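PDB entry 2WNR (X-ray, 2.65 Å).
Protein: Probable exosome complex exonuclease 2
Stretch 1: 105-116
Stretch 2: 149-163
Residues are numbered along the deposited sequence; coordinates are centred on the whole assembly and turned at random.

Stretch 1 (105-116) VELSRVVDRCIR
Stretch 2, residues 149-163: NLFDAAVLATVAALL

Two helices can pack side by side without a hydrogen bond between them, and this pair illustrates the principle. Residues 105-116 are helical, as is stretch 2 through Leu163, with phi/psi near -60/-45, and their axes run in broadly the same direction, crossing at -48° with a closest approach of 9.6 Å. CA atoms pair in steps of four, Leu107 with Phe151 (6.2 Å), Val111 with Val155 (5.6 Å) and Ile115 with Val159 (7.5 Å).

Glu106 (chi1 t, chi2 t) brings OE1 to the ring edge of Phe151, 3.9 Å from CZ. Leu107 (chi1 t, chi2 -92°) supplies an off-centre CH-pi contact, its CD2 lying 4.1 Å from the centroid of the Phe151 ring (chi1 m, chi2 -92°); the same methyl reaches Ala154 CB at 3.9 Å. Val110 (t) sets CG1 3.9 Å from Phe151 CD1. Val111 (t), whose CA is closest to that of Val155, packs CG2 against Ala154 CB at 3.6 Å, and the same CG2 lies 4.1 Å from Val155 CG2. Val111 CG1 lies 3.6 Å from OG1 of Thr158 (m), a hydroxyl already donating to Ala154 O (2.7 Å). Cys114 SG (t) meets Val155 CG1 at 3.9 Å. Finally, Ile115 (m, p) places CD1 3.8 Å from Thr158 CG2 and CG1 3.8 Å from CD1 of Leu162 (m, t).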

ATOM      1  N   VAL A 105      13.851  -8.403  -5.173  1.00 22.35           N
ATOM      2  CA  VAL A 105      13.754  -9.221  -3.974  1.00 22.72           C
ATOM      3  C   VAL A 105      14.749 -10.380  -3.979  1.00 24.55           C
ATOM      4  O   VAL A 105      15.417 -10.642  -2.968  1.00 26.04           O
ATOM      5  CB  VAL A 105      12.315  -9.755  -3.795  1.00 22.66           C
ATOM      6  CG1 VAL A 105      12.262 -10.845  -2.731  1.00 21.34           C
ATOM      7  CG2 VAL A 105      11.359  -8.596  -3.453  1.00 21.31           C
ATOM      8  N   GLU A 106      14.862 -11.063  -5.115  1.00 23.67           N
ATOM      9  CA  GLU A 106      15.799 -12.172  -5.202  1.00 25.06           C
ATOM     10  C   GLU A 106      17.234 -11.698  -5.031  1.00 26.22           C
ATOM     11  O   GLU A 106      17.959 -12.187  -4.151  1.00 26.74           O
ATOM     12  CB  GLU A 106      15.671 -12.918  -6.519  1.00 24.27           C
ATOM     13  CG  GLU A 106      16.596 -14.125  -6.545  1.00 25.15           C
ATOM     14  CD  GLU A 106      16.789 -14.681  -7.923  1.00 25.86           C
ATOM     15  OE1 GLU A 106      16.617 -13.920  -8.895  1.00 25.15           O
ATOM     16  OE2 GLU A 106      17.122 -15.883  -8.029  1.00 26.11           O
ATOM     17  N   LEU A 107      17.628 -10.741  -5.874  1.00 26.39           N
ATOM     18  CA  LEU A 107      18.940 -10.114  -5.785  1.00 26.10           C
ATOM     19  C   LEU A 107      19.261  -9.729  -4.346  1.00 24.22           C
ATOM     20  O   LEU A 107      20.300 -10.086  -3.826  1.00 24.98           O
ATOM     21  CB  LEU A 107      19.018  -8.881  -6.687  1.00 25.66           C
ATOM     22  CG  LEU A 107      20.346  -8.108  -6.856  1.00 24.32           C
ATOM     23  CD1 LEU A 107      20.496  -6.978  -5.871  1.00 28.28           C
ATOM     24  CD2 LEU A 107      21.572  -9.017  -6.795  1.00 23.19           C
ATOM     25  N   SER A 108      18.333  -9.016  -3.724  1.00 24.34           N
ATOM     26  CA  SER A 108      18.449  -8.537  -2.353  1.00 24.99           C
ATOM     27  C   SER A 108      18.669  -9.663  -1.344  1.00 24.03           C
ATOM     28  O   SER A 108      19.622  -9.631  -0.569  1.00 25.05           O
ATOM     29  CB  SER A 108      17.194  -7.744  -2.000  1.00 24.26           C
ATOM     30  OG  SER A 108      17.493  -6.758  -1.045  1.00 30.11           O
ATOM     31  N   ARG A 109      17.800 -10.666  -1.361  1.00 24.14           N
ATOM     32  CA  ARG A 109      17.911 -11.803  -0.437  1.00 22.79           C
ATOM     33  C   ARG A 109      19.165 -12.647  -0.632  1.00 23.50           C
ATOM     34  O   ARG A 109      19.718 -13.183   0.329  1.00 25.55           O
ATOM     35  CB  ARG A 109      16.688 -12.692  -0.557  1.00 21.48           C
ATOM     36  CG  ARG A 109      15.448 -12.054  -0.004  1.00 22.76           C
ATOM     37  CD  ARG A 109      14.249 -12.927  -0.231  1.00 24.39           C
ATOM     38  NE  ARG A 109      14.356 -14.218   0.443  1.00 25.48           N
ATOM     39  CZ  ARG A 109      14.130 -14.411   1.735  1.00 18.45           C
ATOM     40  NH1 ARG A 109      13.809 -13.385   2.506  1.00 19.54           N
ATOM     41  NH2 ARG A 109      14.235 -15.619   2.247  1.00 12.90           N
ATOM     42  N   VAL A 110      19.608 -12.768  -1.878  1.00 22.07           N
ATOM     43  CA  VAL A 110      20.810 -13.528  -2.179  1.00 22.22           C
ATOM     44  C   VAL A 110      22.042 -12.828  -1.632  1.00 22.89           C
ATOM     45  O   VAL A 110      22.928 -13.480  -1.077  1.00 24.26           O
ATOM     46  CB  VAL A 110      20.924 -13.866  -3.686  1.00 20.91           C
ATOM     47  CG1 VAL A 110      22.294 -14.395  -4.017  1.00 19.01           C
ATOM     48  CG2 VAL A 110      19.903 -14.930  -4.031  1.00 22.44           C
ATOM     49  N   VAL A 111      22.078 -11.504  -1.743  1.00 23.07           N
ATOM     50  CA  VAL A 111      23.158 -10.714  -1.160  1.00 22.78           C
ATOM     51  C   VAL A 111      23.099 -10.803   0.349  1.00 24.00           C
ATOM     52  O   VAL A 111      24.112 -11.015   1.008  1.00 25.89           O
ATOM     53  CB  VAL A 111      23.077  -9.243  -1.561  1.00 23.68           C
ATOM     54  CG1 VAL A 111      24.130  -8.438  -0.807  1.00 21.88           C
ATOM     55  CG2 VAL A 111      23.240  -9.094  -3.063  1.00 20.73           C
ATOM     56  N   ASP A 112      21.899 -10.655   0.898  1.00 23.25           N
ATOM     57  CA  ASP A 112      21.728 -10.760   2.321  1.00 23.53           C
ATOM     58  C   ASP A 112      22.194 -12.119   2.822  1.00 23.81           C
ATOM     59  O   ASP A 112      22.818 -12.213   3.876  1.00 23.67           O
ATOM     60  CB  ASP A 112      20.278 -10.517   2.720  1.00 23.66           C
ATOM     61  CG  ASP A 112      20.110 -10.470   4.229  1.00 24.23           C
ATOM     62  OD1 ASP A 112      20.029 -11.550   4.841  1.00 21.90           O
ATOM     63  OD2 ASP A 112      20.092  -9.360   4.799  1.00 27.02           O
ATOM     64  N   ARG A 113      21.891 -13.164   2.060  1.00 24.08           N
ATOM     65  CA  ARG A 113      22.275 -14.523   2.438  1.00 24.16           C
ATOM     66  C   ARG A 113      23.796 -14.664   2.563  1.00 24.73           C
ATOM     67  O   ARG A 113      24.301 -15.176   3.567  1.00 23.98           O
ATOM     68  CB  ARG A 113      21.738 -15.522   1.414  1.00 23.60           C
ATOM     69  CG  ARG A 113      21.753 -16.976   1.874  1.00 21.20           C
ATOM     70  CD  ARG A 113      21.162 -17.868   0.818  1.00 19.22           C
ATOM     71  NE  ARG A 113      19.840 -17.390   0.418  1.00 25.38           N
ATOM     72  CZ  ARG A 113      19.288 -17.588  -0.779  1.00 26.46           C
ATOM     73  NH1 ARG A 113      19.940 -18.265  -1.718  1.00 24.73           N
ATOM     74  NH2 ARG A 113      18.080 -17.100  -1.036  1.00 24.60           N
ATOM     75  N   CYS A 114      24.499 -14.190   1.534  1.00 23.62           N
ATOM     76  CA  CYS A 114      25.954 -14.207   1.467  1.00 24.11           C
ATOM     77  C   CYS A 114      26.621 -13.484   2.645  1.00 24.74           C
ATOM     78  O   CYS A 114      27.500 -14.047   3.310  1.00 25.83           O
ATOM     79  CB  CYS A 114      26.400 -13.579   0.156  1.00 24.07           C
ATOM     80  SG  CYS A 114      28.072 -13.963  -0.292  1.00 30.79           S
ATOM     81  N   ILE A 115      26.201 -12.248   2.907  1.00 24.05           N
ATOM     82  CA  ILE A 115      26.699 -11.496   4.062  1.00 23.35           C
ATOM     83  C   ILE A 115      26.342 -12.164   5.393  1.00 23.63           C
ATOM     84  O   ILE A 115      27.195 -12.264   6.280  1.00 24.25           O
ATOM     85  CB  ILE A 115      26.237 -10.010   4.028  1.00 23.66           C
ATOM     86  CG1 ILE A 115      27.220  -9.165   3.223  1.00 23.88           C
ATOM     87  CG2 ILE A 115      26.136  -9.410   5.415  1.00 22.25           C
ATOM     88  CD1 ILE A 115      26.967  -9.181   1.748  1.00 26.47           C
ATOM     89  N   ARG A 116      25.102 -12.631   5.518  1.00 23.88           N
ATOM     90  CA  ARG A 116      24.599 -13.175   6.782  1.00 23.92           C
ATOM     91  C   ARG A 116      25.204 -14.535   7.133  1.00 23.72           C
ATOM     92  O   ARG A 116      25.687 -14.730   8.243  1.00 24.04           O
ATOM     93  CB  ARG A 116      23.065 -13.252   6.763  1.00 23.45           C
ATOM     94  CG  ARG A 116      22.403 -13.651   8.096  1.00 24.01           C
ATOM     95  CD  ARG A 116      20.871 -13.593   7.998  1.00 22.89           C
ATOM     96  NE  ARG A 116      20.412 -12.295   7.498  1.00 26.74           N
ATOM     97  CZ  ARG A 116      20.232 -11.207   8.249  1.00 27.11           C
ATOM     98  NH1 ARG A 116      20.456 -11.243   9.571  1.00 25.18           N
ATOM     99  NH2 ARG A 116      19.816 -10.085   7.676  1.00 17.95           N
ATOM    100  N   ASN A 149      24.856  -9.416 -14.718  1.00 23.92           N
ATOM    101  CA  ASN A 149      25.407  -9.936 -13.463  1.00 24.26           C
ATOM    102  C   ASN A 149      25.317  -8.945 -12.303  1.00 24.61           C
ATOM    103  O   ASN A 149      26.298  -8.318 -11.904  1.00 25.61           O
ATOM    104  CB  ASN A 149      26.846 -10.435 -13.662  1.00 24.01           C
ATOM    105  CG  ASN A 149      27.378 -11.208 -12.466  1.00 23.26           C
ATOM    106  OD1 ASN A 149      26.659 -11.475 -11.504  1.00 23.81           O
ATOM    107  ND2 ASN A 149      28.652 -11.576 -12.531  1.00 25.13           N
ATOM    108  N   LEU A 150      24.117  -8.822 -11.769  1.00 24.35           N
ATOM    109  CA  LEU A 150      23.874  -7.980 -10.637  1.00 23.61           C
ATOM    110  C   LEU A 150      24.457  -8.561  -9.339  1.00 23.82           C
ATOM    111  O   LEU A 150      24.964  -7.829  -8.500  1.00 23.54           O
ATOM    112  CB  LEU A 150      22.374  -7.821 -10.511  1.00 25.07           C
ATOM    113  CG  LEU A 150      21.650  -6.559 -10.986  1.00 23.53           C
ATOM    114  CD1 LEU A 150      22.271  -5.649 -12.054  1.00 21.95           C
ATOM    115  CD2 LEU A 150      20.151  -6.809 -11.088  1.00 20.54           C
ATOM    116  N   PHE A 151      24.388  -9.879  -9.197  1.00 23.96           N
ATOM    117  CA  PHE A 151      24.748 -10.557  -7.956  1.00 24.36           C
ATOM    118  C   PHE A 151      26.201 -10.331  -7.535  1.00 25.22           C
ATOM    119  O   PHE A 151      26.471  -9.969  -6.376  1.00 25.26           O
ATOM    120  CB  PHE A 151      24.459 -12.060  -8.056  1.00 23.13           C
ATOM    121  CG  PHE A 151      23.048 -12.373  -8.416  1.00 23.81           C
ATOM    122  CD1 PHE A 151      22.093 -12.580  -7.424  1.00 24.61           C
ATOM    123  CD2 PHE A 151      22.663 -12.459  -9.750  1.00 26.44           C
ATOM    124  CE1 PHE A 151      20.771 -12.860  -7.755  1.00 25.39           C
ATOM    125  CE2 PHE A 151      21.339 -12.740 -10.094  1.00 24.04           C
ATOM    126  CZ  PHE A 151      20.393 -12.938  -9.095  1.00 24.65           C
ATOM    127  N   ASP A 152      27.127 -10.550  -8.474  1.00 25.30           N
ATOM    128  CA  ASP A 152      28.551 -10.483  -8.161  1.00 24.90           C
ATOM    129  C   ASP A 152      28.945  -9.055  -7.857  1.00 24.45           C
ATOM    130  O   ASP A 152      29.689  -8.811  -6.914  1.00 26.31           O
ATOM    131  CB  ASP A 152      29.386 -11.061  -9.297  1.00 24.63           C
ATOM    132  CG  ASP A 152      29.078 -12.523  -9.564  1.00 27.21           C
ATOM    133  OD1 ASP A 152      28.281 -13.113  -8.809  1.00 26.60           O
ATOM    134  OD2 ASP A 152      29.642 -13.090 -10.529  1.00 27.27           O
ATOM    135  N   ALA A 153      28.408  -8.122  -8.644  1.00 23.55           N
ATOM    136  CA  ALA A 153      28.591  -6.687  -8.429  1.00 22.70           C
ATOM    137  C   ALA A 153      27.991  -6.240  -7.096  1.00 23.37           C
ATOM    138  O   ALA A 153      28.593  -5.436  -6.380  1.00 23.75           O
ATOM    139  CB  ALA A 153      27.981  -5.901  -9.569  1.00 21.17           C
ATOM    140  N   ALA A 154      26.816  -6.781  -6.768  1.00 23.70           N
ATOM    141  CA  ALA A 154      26.105  -6.419  -5.543  1.00 22.40           C
ATOM    142  C   ALA A 154      26.850  -6.883  -4.305  1.00 23.18           C
ATOM    143  O   ALA A 154      27.088  -6.096  -3.396  1.00 25.43           O
ATOM    144  CB  ALA A 154      24.686  -6.952  -5.560  1.00 21.15           C
ATOM    145  N   VAL A 155      27.237  -8.150  -4.283  1.00 22.89           N
ATOM    146  CA  VAL A 155      27.947  -8.711  -3.133  1.00 23.18           C
ATOM    147  C   VAL A 155      29.268  -7.968  -2.929  1.00 24.38           C
ATOM    148  O   VAL A 155      29.649  -7.633  -1.805  1.00 25.31           O
ATOM    149  CB  VAL A 155      28.195 -10.230  -3.306  1.00 22.42           C
ATOM    150  CG1 VAL A 155      29.180 -10.742  -2.274  1.00 21.80           C
ATOM    151  CG2 VAL A 155      26.879 -10.989  -3.215  1.00 19.97           C
ATOM    152  N   LEU A 156      29.943  -7.696  -4.040  1.00 24.28           N
ATOM    153  CA  LEU A 156      31.226  -7.018  -4.020  1.00 24.17           C
ATOM    154  C   LEU A 156      31.108  -5.617  -3.412  1.00 24.23           C
ATOM    155  O   LEU A 156      31.926  -5.231  -2.580  1.00 23.19           O
ATOM    156  CB  LEU A 156      31.790  -6.955  -5.439  1.00 23.36           C
ATOM    157  CG  LEU A 156      33.237  -6.526  -5.691  1.00 24.96           C
ATOM    158  CD1 LEU A 156      34.212  -7.035  -4.620  1.00 26.07           C
ATOM    159  CD2 LEU A 156      33.650  -7.018  -7.060  1.00 24.00           C
ATOM    160  N   ALA A 157      30.078  -4.879  -3.824  1.00 23.88           N
ATOM    161  CA  ALA A 157      29.842  -3.512  -3.359  1.00 23.12           C
ATOM    162  C   ALA A 157      29.385  -3.467  -1.892  1.00 23.15           C
ATOM    163  O   ALA A 157      29.799  -2.582  -1.138  1.00 21.94           O
ATOM    164  CB  ALA A 157      28.831  -2.811  -4.258  1.00 21.73           C
ATOM    165  N   THR A 158      28.537  -4.417  -1.499  1.00 22.73           N
ATOM    166  CA  THR A 158      28.054  -4.501  -0.134  1.00 22.40           C
ATOM    167  C   THR A 158      29.208  -4.815   0.804  1.00 24.46           C
ATOM    168  O   THR A 158      29.386  -4.129   1.812  1.00 24.33           O
ATOM    169  CB  THR A 158      26.975  -5.566   0.007  1.00 22.89           C
ATOM    170  OG1 THR A 158      25.975  -5.363  -0.999  1.00 24.34           O
ATOM    171  CG2 THR A 158      26.320  -5.487   1.389  1.00 23.03           C
ATOM    172  N   VAL A 159      30.001  -5.832   0.456  1.00 23.91           N
ATOM    173  CA  VAL A 159      31.195  -6.158   1.222  1.00 23.00           C
ATOM    174  C   VAL A 159      32.114  -4.942   1.312  1.00 22.79           C
ATOM    175  O   VAL A 159      32.568  -4.585   2.409  1.00 24.48           O
ATOM    176  CB  VAL A 159      31.937  -7.411   0.669  1.00 22.98           C
ATOM    177  CG1 VAL A 159      33.316  -7.559   1.294  1.00 21.53           C
ATOM    178  CG2 VAL A 159      31.132  -8.668   0.962  1.00 22.81           C
ATOM    179  N   ALA A 160      32.363  -4.295   0.174  1.00 21.14           N
ATOM    180  CA  ALA A 160      33.225  -3.117   0.149  1.00 20.86           C
ATOM    181  C   ALA A 160      32.690  -2.033   1.088  1.00 20.87           C
ATOM    182  O   ALA A 160      33.435  -1.496   1.913  1.00 21.48           O
ATOM    183  CB  ALA A 160      33.383  -2.582  -1.270  1.00 19.47           C
ATOM    184  N   ALA A 161      31.392  -1.744   0.980  1.00 19.93           N
ATOM    185  CA  ALA A 161      30.763  -0.711   1.797  1.00 21.09           C
ATOM    186  C   ALA A 161      30.858  -1.018   3.297  1.00 22.13           C
ATOM    187  O   ALA A 161      31.071  -0.122   4.116  1.00 20.62           O
ATOM    188  CB  ALA A 161      29.324  -0.519   1.376  1.00 20.74           C
ATOM    189  N   LEU A 162      30.714  -2.293   3.641  1.00 22.52           N
ATOM    190  CA  LEU A 162      30.780  -2.731   5.028  1.00 21.86           C
ATOM    191  C   LEU A 162      32.160  -2.501   5.622  1.00 22.71           C
ATOM    192  O   LEU A 162      32.292  -2.121   6.787  1.00 22.07           O
ATOM    193  CB  LEU A 162      30.403  -4.208   5.149  1.00 21.99           C
ATOM    194  CG  LEU A 162      28.913  -4.522   5.013  1.00 19.23           C
ATOM    195  CD1 LEU A 162      28.657  -6.010   4.853  1.00 20.60           C
ATOM    196  CD2 LEU A 162      28.070  -3.920   6.103  1.00 17.65           C
ATOM    197  N   LEU A 163      33.181  -2.745   4.811  1.00 22.29           N
ATOM    198  CA  LEU A 163      34.562  -2.530   5.207  1.00 22.31           C
ATOM    199  C   LEU A 163      34.860  -1.039   5.381  1.00 22.16           C
ATOM    200  O   LEU A 163      35.674  -0.645   6.229  1.00 21.34           O
ATOM    201  CB  LEU A 163      35.464  -3.128   4.140  1.00 22.04           C
ATOM    202  CG  LEU A 163      36.069  -4.527   4.294  1.00 22.75           C
ATOM    203  CD1 LEU A 163      35.624  -5.368   5.520  1.00 23.40           C
ATOM    204  CD2 LEU A 163      36.098  -5.313   2.996  1.00 21.50           C
TER